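Local coordinates for AOC_like domain-containing protein (Frankia sp. Cc1.17, PDB 7DVI) that catalyses an exo-selective intermolecular Diels-Alder reaction on non-natural substrates and is built as a barrel like that of allene oxide cyclase, at residues A[21-26]-A[126-131]; A[90-95]-A[145-150]; A[75-78]-A[82-85]; A[101-106]-A[112-117]. One frame throughout, in Å; residues are numbered along the deposited sequence. Where two conformers were deposited one is given.

Interaction 1: A[21-26]-A[126-131]; sequences MSVVHE and RGLDGR. With EDO (1,2-ethanediol), chain V.
Leu128 overlaps two residues of 21-26, giving one methyl to each. Its CD2 meets Val23 CG2 at 3.8 Å, and its CD1 meets Met21 SD at 4.2 Å. In both pairs the side chains cross at about a right angle. Met21 reaches Leu128 because CG is anti to the backbone N (chi1 177°) and the chain beyond it is fully extended. Val23 turns CG2 to the leucine and keeps CG1 away from it.

The backbones of 21-26 and 126-131 share no hydrogen bond. Strand 143-150 runs between them and bonds to both, through Val23 with Leu149 and Asp129 with His150. Leu128 also lies on Leu149. Val78 of the second subunit packs on both Met21 and Leu128, so the contact is part of the dimer interface.

A 1,2-ethanediol, probably from the crystallisation liquor, bonds to the Met21 backbone. Met21 N donates to its O1 at 3.1 Å, and O1 donates back to Met21 O.

Across the two segments the contact is wholly apolar. It holds by modest packing around the buried Leu128, with Met21 at its exposed margin, and the directional bonding is left to the strand in the middle.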
# COMPACT_ATOMS: atom_id res chain seq x y z
N MET A 21 1.70 -13.19 -17.36
CA MET A 21 3.06 -13.61 -16.92
C MET A 21 3.04 -13.62 -15.39
O MET A 21 2.58 -12.59 -14.80
CB MET A 21 4.16 -12.69 -17.43
CG MET A 21 5.56 -13.07 -16.92
SD MET A 21 6.88 -12.15 -17.71
CE MET A 21 8.28 -13.06 -17.08
N SER A 22 3.47 -14.71 -14.76
CA SER A 22 3.49 -14.77 -13.29
C SER A 22 4.55 -15.70 -12.75
O SER A 22 5.02 -16.64 -13.49
CB SER A 22 2.11 -15.06 -12.78
OG SER A 22 1.68 -16.33 -13.16
N VAL A 23 5.01 -15.37 -11.54
CA VAL A 23 5.88 -16.22 -10.68
C VAL A 23 5.17 -16.38 -9.33
O VAL A 23 4.89 -15.34 -8.67
CB VAL A 23 7.28 -15.63 -10.53
CG1 VAL A 23 8.20 -16.57 -9.76
CG2 VAL A 23 7.90 -15.27 -11.89
N VAL A 24 4.87 -17.62 -8.96
CA VAL A 24 4.13 -17.94 -7.72
C VAL A 24 4.96 -18.96 -6.96
O VAL A 24 5.37 -19.96 -7.59
CB VAL A 24 2.71 -18.43 -8.02
CG1 VAL A 24 1.97 -18.79 -6.74
CG2 VAL A 24 1.89 -17.42 -8.81
N HIS A 25 5.25 -18.69 -5.69
CA HIS A 25 5.81 -19.66 -4.73
C HIS A 25 4.82 -19.78 -3.57
O HIS A 25 4.63 -18.77 -2.84
CB HIS A 25 7.20 -19.27 -4.20
CG HIS A 25 8.24 -19.14 -5.25
ND1 HIS A 25 8.81 -20.25 -5.86
CD2 HIS A 25 8.82 -18.06 -5.80
CE1 HIS A 25 9.71 -19.86 -6.73
NE2 HIS A 25 9.76 -18.51 -6.70
N GLU A 26 4.21 -20.96 -3.43
CA GLU A 26 3.19 -21.30 -2.40
C GLU A 26 3.68 -22.45 -1.50
O GLU A 26 4.68 -23.14 -1.89
CB GLU A 26 1.91 -21.67 -3.12
CG GLU A 26 1.21 -20.45 -3.64
CD GLU A 26 -0.15 -20.74 -4.23
OE1 GLU A 26 -0.46 -21.94 -4.47
OE2 GLU A 26 -0.88 -19.77 -4.45
N ARG A 126 11.85 -9.19 -12.20
CA ARG A 126 12.07 -7.87 -12.82
C ARG A 126 10.92 -7.57 -13.77
O ARG A 126 10.52 -8.45 -14.54
CB ARG A 126 13.46 -7.80 -13.46
CG ARG A 126 13.89 -6.38 -13.79
CD ARG A 126 15.16 -6.37 -14.63
NE ARG A 126 16.32 -6.70 -13.82
CZ ARG A 126 17.07 -5.79 -13.20
NH1 ARG A 126 16.78 -4.50 -13.28
NH2 ARG A 126 18.12 -6.18 -12.49
N GLY A 127 10.28 -6.41 -13.59
CA GLY A 127 9.11 -5.98 -14.36
C GLY A 127 7.82 -6.62 -13.91
O GLY A 127 6.77 -6.42 -14.59
N LEU A 128 7.84 -7.32 -12.77
CA LEU A 128 6.62 -7.87 -12.17
C LEU A 128 6.32 -7.17 -10.81
O LEU A 128 7.27 -6.75 -10.16
CB LEU A 128 6.89 -9.33 -11.84
CG LEU A 128 6.76 -10.35 -12.96
CD1 LEU A 128 7.08 -9.79 -14.30
CD2 LEU A 128 7.53 -11.61 -12.64
N ASP A 129 5.10 -7.32 -10.33
CA ASP A 129 4.73 -6.90 -8.95
C ASP A 129 3.54 -7.74 -8.51
O ASP A 129 2.99 -8.51 -9.32
CB ASP A 129 4.51 -5.38 -8.92
CG ASP A 129 3.25 -4.89 -9.61
OD1 ASP A 129 2.37 -5.70 -9.93
OD2 ASP A 129 3.15 -3.66 -9.79
N GLY A 130 3.14 -7.63 -7.23
CA GLY A 130 2.09 -8.49 -6.64
C GLY A 130 2.12 -8.38 -5.12
O GLY A 130 2.14 -7.24 -4.60
N ARG A 131 2.23 -9.50 -4.43
CA ARG A 131 2.02 -9.56 -2.97
C ARG A 131 2.92 -10.61 -2.38
O ARG A 131 3.24 -11.61 -3.07
CB ARG A 131 0.57 -9.89 -2.67
CG ARG A 131 -0.34 -8.69 -2.84
CD ARG A 131 -1.76 -9.05 -2.46
NE ARG A 131 -1.90 -9.51 -1.07
CZ ARG A 131 -2.07 -8.71 -0.01
NH1 ARG A 131 -2.06 -7.40 -0.15
NH2 ARG A 131 -2.23 -9.23 1.19
C1 EDO V . 1.03 -10.00 -16.98
O1 EDO V . 0.36 -10.73 -15.97
C2 EDO V . 0.37 -10.05 -18.32
O2 EDO V . 0.77 -9.00 -19.19

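Interaction 2: A[90-95]-A[145-150]; sequences LFLRDG and ARISLH. With EDO (1,2-ethanediol), chain I; EDO (1,2-ethanediol), chain H.
The CA atoms of Leu90 and Ile147 are the nearest across the segments, yet lie 10.2 Å apart, so these strands meet through side chains and not as sheet neighbours. Ile147 CD1 is the shared point. Leu92 CD1 meets it tip to tip at 4.0 Å, and Leu90 CD2 comes within 4.2 Å. Leu92 CD1 is anti to CA (chi2 -178°), and so is Ile147 CD1 (chi2 165°), which extends both side chains toward each other. Ile97 of strand 95-104 also touches both Leu90 and Ile147.

Beyond Leu92 the chain makes a type I turn to Gly95. Leu92 N donates to Gly95 O at 2.8 Å, and Gly95 N to Leu92 O at 3.3 Å. The backbone of Gly95 would jam a CB against the preceding carbonyl O.

Asp94, in this turn, bonds to Tyr125 OH through OD1 and to His25 NE2 through OD2. OD2 also accepts from O2 of a 1,2-ethanediol at 2.7 Å. With an alanine at this position, Tyr125 OH and His25 NE2 would probably lose the carboxylate that serves them both, and the turn would be less firmly tied to strand 22-37.

This is apolar packing across the interior of a closed antiparallel barrel, next to the tight two-residue hairpin turn that links strands 82-92 and 95-104.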
# COMPACT_ATOMS: atom_id res chain seq x y z
N LEU A 90 13.57 -9.65 0.11
CA LEU A 90 13.68 -11.12 -0.09
C LEU A 90 14.73 -11.38 -1.17
O LEU A 90 14.65 -10.75 -2.27
CB LEU A 90 12.30 -11.65 -0.46
CG LEU A 90 11.21 -11.35 0.58
CD1 LEU A 90 10.34 -10.17 0.15
CD2 LEU A 90 10.33 -12.57 0.83
N PHE A 91 15.76 -12.14 -0.80
CA PHE A 91 16.89 -12.54 -1.66
C PHE A 91 16.69 -14.03 -1.95
O PHE A 91 16.87 -14.84 -1.03
CB PHE A 91 18.18 -12.21 -0.92
CG PHE A 91 18.41 -10.73 -0.78
CD1 PHE A 91 19.07 -10.01 -1.76
CD2 PHE A 91 17.91 -10.06 0.34
CE1 PHE A 91 19.28 -8.65 -1.63
CE2 PHE A 91 18.15 -8.70 0.49
CZ PHE A 91 18.79 -7.99 -0.51
N LEU A 92 16.10 -14.35 -3.08
CA LEU A 92 15.71 -15.73 -3.44
C LEU A 92 16.63 -16.29 -4.55
O LEU A 92 17.40 -15.53 -5.18
CB LEU A 92 14.25 -15.74 -3.87
CG LEU A 92 13.29 -15.00 -2.94
CD1 LEU A 92 11.89 -15.13 -3.42
CD2 LEU A 92 13.39 -15.52 -1.52
N ARG A 93 16.58 -17.63 -4.72
CA ARG A 93 17.42 -18.38 -5.70
C ARG A 93 17.17 -17.78 -7.10
O ARG A 93 18.13 -17.61 -7.84
CB ARG A 93 17.21 -19.89 -5.52
CG ARG A 93 15.82 -20.45 -5.86
CD ARG A 93 15.61 -21.92 -5.48
NE ARG A 93 14.27 -22.43 -5.81
CZ ARG A 93 13.55 -23.26 -5.06
NH1 ARG A 93 12.34 -23.62 -5.44
NH2 ARG A 93 14.03 -23.69 -3.91
N ASP A 94 15.93 -17.38 -7.41
CA ASP A 94 15.51 -16.91 -8.76
C ASP A 94 15.35 -15.37 -8.86
O ASP A 94 14.97 -14.89 -9.92
CB ASP A 94 14.24 -17.67 -9.15
CG ASP A 94 13.06 -17.47 -8.20
OD1 ASP A 94 13.21 -16.76 -7.16
OD2 ASP A 94 12.01 -18.02 -8.49
N GLY A 95 15.68 -14.58 -7.83
CA GLY A 95 15.64 -13.12 -7.94
C GLY A 95 15.42 -12.42 -6.60
O GLY A 95 15.62 -13.05 -5.54
N ALA A 145 4.21 -19.07 4.12
CA ALA A 145 4.28 -17.86 3.26
C ALA A 145 3.89 -18.21 1.81
O ALA A 145 3.76 -19.41 1.43
CB ALA A 145 5.63 -17.24 3.42
N ARG A 146 3.52 -17.18 1.07
CA ARG A 146 3.32 -17.25 -0.38
C ARG A 146 3.78 -15.94 -1.02
O ARG A 146 3.76 -14.85 -0.36
CB ARG A 146 1.90 -17.69 -0.75
CG ARG A 146 0.80 -16.68 -0.52
CD ARG A 146 -0.51 -17.33 -0.92
NE ARG A 146 -0.61 -17.59 -2.36
CZ ARG A 146 -0.94 -16.69 -3.27
NH1 ARG A 146 -1.03 -17.04 -4.53
NH2 ARG A 146 -1.13 -15.42 -2.94
N ILE A 147 4.23 -16.08 -2.25
CA ILE A 147 4.73 -14.97 -3.10
C ILE A 147 4.06 -15.11 -4.45
O ILE A 147 4.04 -16.22 -5.02
CB ILE A 147 6.25 -15.02 -3.17
CG1 ILE A 147 6.86 -14.88 -1.77
CG2 ILE A 147 6.79 -13.97 -4.12
CD1 ILE A 147 8.28 -15.27 -1.71
N SER A 148 3.45 -14.04 -4.92
CA SER A 148 2.68 -14.06 -6.17
C SER A 148 2.92 -12.73 -6.90
O SER A 148 2.47 -11.70 -6.40
CB SER A 148 1.26 -14.37 -5.83
OG SER A 148 0.47 -14.38 -6.98
N LEU A 149 3.70 -12.75 -7.99
CA LEU A 149 4.00 -11.54 -8.80
C LEU A 149 3.60 -11.79 -10.26
O LEU A 149 3.71 -12.97 -10.72
CB LEU A 149 5.48 -11.20 -8.64
CG LEU A 149 5.85 -10.34 -7.43
CD1 LEU A 149 5.94 -11.16 -6.15
CD2 LEU A 149 7.16 -9.65 -7.65
N HIS A 150 3.21 -10.73 -10.97
CA HIS A 150 2.47 -10.75 -12.26
C HIS A 150 2.97 -9.55 -13.05
O HIS A 150 3.43 -8.56 -12.43
CB HIS A 150 0.93 -10.73 -12.07
CG HIS A 150 0.48 -11.69 -11.02
ND1 HIS A 150 0.04 -13.00 -11.32
CD2 HIS A 150 0.43 -11.58 -9.67
CE1 HIS A 150 -0.25 -13.64 -10.20
NE2 HIS A 150 -0.01 -12.79 -9.16
C1 EDO I . 20.17 -13.73 -3.81
O1 EDO I . 19.39 -13.17 -4.83
C2 EDO I . 21.39 -12.97 -3.48
O2 EDO I . 21.79 -12.11 -4.52
C1 EDO H . 9.96 -20.81 -10.52
O1 EDO H . 10.19 -21.96 -9.75
C2 EDO H . 11.16 -20.02 -10.83
O2 EDO H . 12.26 -20.29 -10.00

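Interaction 3: A[75-78]-A[82-85]; sequences YKKV and VLTY. With EDO (1,2-ethanediol), chain D.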
# COMPACT_ATOMS: atom_id res chain seq x y z
N TYR A 75 -0.55 2.66 14.39
CA TYR A 75 -1.80 3.29 14.89
C TYR A 75 -2.85 2.24 15.22
O TYR A 75 -2.72 1.09 14.75
CB TYR A 75 -2.37 4.30 13.88
CG TYR A 75 -2.84 3.74 12.55
CD1 TYR A 75 -2.02 3.70 11.43
CD2 TYR A 75 -4.17 3.41 12.36
CE1 TYR A 75 -2.48 3.28 10.19
CE2 TYR A 75 -4.65 2.97 11.14
CZ TYR A 75 -3.80 2.90 10.05
OH TYR A 75 -4.35 2.46 8.88
N LYS A 76 -3.86 2.65 16.02
CA LYS A 76 -4.99 1.79 16.42
C LYS A 76 -6.29 2.40 15.90
O LYS A 76 -6.42 3.63 15.81
CB LYS A 76 -4.99 1.55 17.94
CG LYS A 76 -3.72 0.91 18.47
CD LYS A 76 -3.75 0.61 19.96
CE LYS A 76 -2.38 0.67 20.63
NZ LYS A 76 -2.43 0.20 22.03
N LYS A 77 -7.18 1.54 15.48
CA LYS A 77 -8.50 1.99 15.02
C LYS A 77 -9.53 1.84 16.15
O LYS A 77 -9.35 0.97 17.02
CB LYS A 77 -8.88 1.15 13.81
CG LYS A 77 -8.03 1.51 12.59
CD LYS A 77 -8.81 1.54 11.32
CE LYS A 77 -9.18 0.14 10.91
NZ LYS A 77 -10.15 0.20 9.80
N VAL A 78 -10.64 2.55 16.00
CA VAL A 78 -11.77 2.57 16.98
C VAL A 78 -12.26 1.15 17.20
O VAL A 78 -12.39 0.74 18.34
CB VAL A 78 -12.91 3.50 16.51
CG1 VAL A 78 -12.41 4.90 16.32
CG2 VAL A 78 -13.55 3.03 15.23
N VAL A 82 -4.93 -3.06 15.08
CA VAL A 82 -3.58 -2.55 15.42
C VAL A 82 -2.72 -2.56 14.13
O VAL A 82 -2.17 -3.58 13.72
CB VAL A 82 -2.96 -3.34 16.59
CG1 VAL A 82 -1.57 -2.82 16.92
CG2 VAL A 82 -3.87 -3.32 17.84
N LEU A 83 -2.64 -1.41 13.49
CA LEU A 83 -2.09 -1.29 12.13
C LEU A 83 -0.57 -1.14 12.28
O LEU A 83 -0.06 -0.25 13.01
CB LEU A 83 -2.77 -0.15 11.38
CG LEU A 83 -3.99 -0.55 10.54
CD1 LEU A 83 -3.65 -1.50 9.41
CD2 LEU A 83 -5.08 -1.16 11.41
N THR A 84 0.09 -2.06 11.61
CA THR A 84 1.52 -2.38 11.73
C THR A 84 2.13 -2.29 10.32
O THR A 84 1.59 -2.94 9.39
CB THR A 84 1.65 -3.77 12.38
OG1 THR A 84 0.93 -3.77 13.62
CG2 THR A 84 3.07 -4.14 12.69
N TYR A 85 3.24 -1.57 10.20
CA TYR A 85 3.90 -1.33 8.89
C TYR A 85 5.15 -2.18 8.80
O TYR A 85 6.07 -1.96 9.61
CB TYR A 85 4.18 0.14 8.65
CG TYR A 85 4.39 0.43 7.18
CD1 TYR A 85 3.30 0.64 6.36
CD2 TYR A 85 5.65 0.39 6.60
CE1 TYR A 85 3.45 0.88 5.01
CE2 TYR A 85 5.83 0.65 5.25
CZ TYR A 85 4.72 0.88 4.45
OH TYR A 85 4.85 1.09 3.11
C1 EDO D . -4.18 1.03 6.03
O1 EDO D . -4.66 0.30 4.95
C2 EDO D . -4.01 2.43 5.64
O2 EDO D . -3.33 3.23 6.60
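Tyr75 and Leu83 pack side by side at the end of a beta hairpin made by strands 63-76 and 82-92. Leu83 CB lies over the centre of the tyrosine ring, 3.5 Å from its centroid and 13° off the normal. This is a CH-pi contact. Leu83 CG continues along the ring to Tyr75 OH, also at 3.5 Å. The ring can lie over Leu83 because Tyr75 CG sits between the backbone N and the carbonyl carbon (chi1 65°).

Backbone pairing sets this side-chain overlap. Tyr75 and Leu83 form an antiparallel hydrogen-bonded pair. Leu83 N donates to Tyr75 O at 2.8 Å, and Tyr75 N donates to Leu83 O at 3.3 Å. Lys76 and Val82 are the next, non-hydrogen-bonded pair. Their side chains meet on the other face of the sheet, Lys76 CG to Val82 CG2 at 4.3 Å.

Lys77 lays CG near Leu83 CD2, and its bent chain takes NZ to a salt bridge with Asp129 of the second subunit. Tyr75 OH bonds to the same Asp129, so the hairpin end is part of the dimer interface. Within the chain, Trp102 meets the Tyr75 ring edge-to-face. Asp104 OD1 accepts from Val82 N and ties the start of strand 82-92 to its neighbour.

O2 of a 1,2-ethanediol, probably from the crystallisation liquor, lies at the edge of the tyrosine ring, near its plane, and donates to Tyr75 OH at 2.6 Å.

Interaction 4: A[101-106]-A[112-117]; sequences GWADFN and VWVGYP. With EDO (1,2-ethanediol), chain E.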
# COMPACT_ATOMS: atom_id res chain seq x y z
N GLY A 101 4.19 -2.83 3.50
CA GLY A 101 2.80 -2.36 3.64
C GLY A 101 2.23 -2.79 4.98
O GLY A 101 3.01 -3.01 5.91
N TRP A 102 0.92 -2.85 5.02
CA TRP A 102 0.12 -2.86 6.27
C TRP A 102 -0.37 -4.26 6.58
O TRP A 102 -0.87 -4.97 5.66
CB TRP A 102 -1.08 -1.94 6.11
CG TRP A 102 -0.73 -0.51 6.02
CD1 TRP A 102 -0.83 0.32 4.94
CD2 TRP A 102 -0.24 0.30 7.10
NE1 TRP A 102 -0.38 1.57 5.28
CE2 TRP A 102 -0.07 1.60 6.61
CE3 TRP A 102 0.09 0.03 8.43
CZ2 TRP A 102 0.42 2.64 7.39
CZ3 TRP A 102 0.55 1.07 9.21
CH2 TRP A 102 0.73 2.35 8.69
N ALA A 103 -0.35 -4.57 7.88
CA ALA A 103 -1.02 -5.73 8.46
C ALA A 103 -1.68 -5.31 9.80
O ALA A 103 -1.14 -4.45 10.55
CB ALA A 103 -0.01 -6.83 8.66
N ASP A 104 -2.83 -5.89 10.06
CA ASP A 104 -3.48 -5.84 11.39
C ASP A 104 -2.74 -6.81 12.31
O ASP A 104 -2.76 -8.03 12.05
CB ASP A 104 -4.97 -6.14 11.27
CG ASP A 104 -5.74 -6.03 12.60
OD1 ASP A 104 -5.10 -5.85 13.69
OD2 ASP A 104 -6.96 -6.10 12.53
N PHE A 105 -2.07 -6.31 13.34
CA PHE A 105 -1.35 -7.18 14.30
C PHE A 105 -2.29 -8.23 14.95
O PHE A 105 -1.81 -9.34 15.28
CB PHE A 105 -0.56 -6.34 15.28
CG PHE A 105 0.57 -7.05 15.95
CD1 PHE A 105 1.70 -7.43 15.22
CD2 PHE A 105 0.54 -7.33 17.30
CE1 PHE A 105 2.77 -8.06 15.84
CE2 PHE A 105 1.60 -7.96 17.92
CZ PHE A 105 2.71 -8.34 17.19
N ASN A 106 -3.58 -7.96 15.00
CA ASN A 106 -4.60 -8.90 15.54
C ASN A 106 -4.72 -10.08 14.59
O ASN A 106 -4.68 -11.22 15.09
CB ASN A 106 -5.92 -8.20 15.82
CG ASN A 106 -5.79 -7.22 16.98
OD1 ASN A 106 -4.98 -7.44 17.87
ND2 ASN A 106 -6.54 -6.14 16.95
N VAL A 112 -4.52 -15.38 10.95
CA VAL A 112 -5.16 -14.92 9.68
C VAL A 112 -4.03 -14.61 8.70
O VAL A 112 -2.98 -14.08 9.14
CB VAL A 112 -6.05 -13.69 9.90
CG1 VAL A 112 -6.65 -13.16 8.61
CG2 VAL A 112 -7.14 -13.99 10.92
N TRP A 113 -4.26 -14.93 7.43
CA TRP A 113 -3.41 -14.49 6.30
C TRP A 113 -3.26 -12.97 6.34
O TRP A 113 -4.28 -12.23 6.31
CB TRP A 113 -4.00 -14.94 4.97
CG TRP A 113 -3.66 -16.36 4.61
CD1 TRP A 113 -4.51 -17.42 4.59
CD2 TRP A 113 -2.40 -16.86 4.10
NE1 TRP A 113 -3.87 -18.55 4.16
CE2 TRP A 113 -2.58 -18.24 3.85
CE3 TRP A 113 -1.14 -16.29 3.88
CZ2 TRP A 113 -1.55 -19.05 3.36
CZ3 TRP A 113 -0.13 -17.09 3.38
CH2 TRP A 113 -0.33 -18.46 3.15
N VAL A 114 -2.02 -12.51 6.36
CA VAL A 114 -1.73 -11.07 6.13
C VAL A 114 -0.83 -10.95 4.90
O VAL A 114 -0.27 -11.96 4.45
CB VAL A 114 -1.09 -10.45 7.39
CG1 VAL A 114 -2.00 -10.57 8.61
CG2 VAL A 114 0.29 -11.02 7.68
N GLY A 115 -0.67 -9.74 4.41
CA GLY A 115 0.43 -9.41 3.49
C GLY A 115 0.24 -8.04 2.87
O GLY A 115 -0.66 -7.27 3.30
N TYR A 116 1.07 -7.74 1.87
CA TYR A 116 1.19 -6.37 1.33
C TYR A 116 1.93 -6.41 -0.01
O TYR A 116 2.50 -7.44 -0.40
CB TYR A 116 1.94 -5.50 2.34
CG TYR A 116 2.98 -6.25 3.13
CD1 TYR A 116 4.20 -6.61 2.59
CD2 TYR A 116 2.72 -6.64 4.43
CE1 TYR A 116 5.12 -7.35 3.33
CE2 TYR A 116 3.62 -7.39 5.16
CZ TYR A 116 4.82 -7.77 4.61
OH TYR A 116 5.72 -8.49 5.38
N PRO A 117 1.90 -5.28 -0.74
CA PRO A 117 2.50 -5.22 -2.07
C PRO A 117 3.99 -5.55 -2.09
O PRO A 117 4.73 -5.27 -1.17
CB PRO A 117 2.23 -3.78 -2.53
CG PRO A 117 0.99 -3.38 -1.73
CD PRO A 117 1.17 -4.05 -0.39
C1 EDO E . -2.10 5.42 4.67
O1 EDO E . -1.58 4.96 5.90
C2 EDO E . -1.12 5.30 3.61
O2 EDO E . -0.55 4.00 3.55
O HOH W 1 -2.21 -7.50 5.62
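Val114 sets its CB against Ala103 CB at 4.0 Å, the apolar contact of this strand pair. Strands 101-104 and 114-117 are antiparallel. The axes of these short segments run at 166° to each other and approach to 5.8 Å.

At Gly115 a water stands in for a direct backbone bond. It accepts from Gly115 N at 3.0 Å and donates to Trp102 O at 2.9 Å. It thereby joins the strands where Trp102 O and Gly115 O, both acceptors, face each other.

Tyr116 follows, with its CB 3.5 Å from Gly101 CA. Its CG lies between the backbone N and the carbonyl carbon, pulled off the usual +60° (chi1 32°), which sets CG beside Gly101 N. A CB on Gly101 would clash with Tyr116 CB and crowd Pro117 CD, so the glycine makes the close approach possible. The tyrosine hydroxyl bonds to Glu88. A dimethyl sulfoxide, probably from the crystallisation liquor, lies about 4 Å from the nearest atom of the Tyr116 side chain, which may mark a pocket.

Trp102 points its CB away from 112-117. Its NE1 donates in the ring plane to O2 of a 1,2-ethanediol, at 3.0 Å and 166°. Its rings meet Tyr75 and Tyr85 edge-to-face, and replacing it by an alanine would probably cost both tyrosines this aromatic partner and open a gap beside them.

Asp104 is the N-cap of helix 105-109. Its OD1 accepts from Asn106 N at 2.9 Å, met from above the carboxylate plane.

These are adjacent antiparallel strands of the closed allene oxide cyclase-like barrel, linked by a short helix with an aspartate N-cap and bridged by a water where the segments form no direct backbone bond.

In the fold
Interaction 2 is buried, while interactions 1, 3 and 4 are only partly so. Interactions 1 and 2 touch and share strand 143-150 as neighbour or partner. Both join strands that are not adjacent, and both rely on apolar side chains. Interactions 3 and 4 also touch, through backbone bonding between strands 82-92 and 95-104. Interaction 3 is true sheet pairing, whereas interaction 4 needs a water between its strands. Interactions 2 and 3 use the same strand, 82-92, but on opposite sides of the chain's centre, about 27 Å apart between centres. Interactions 1 and 3 do not touch within the chain, yet both reach the second subunit, each by packing as well as by polar bonds.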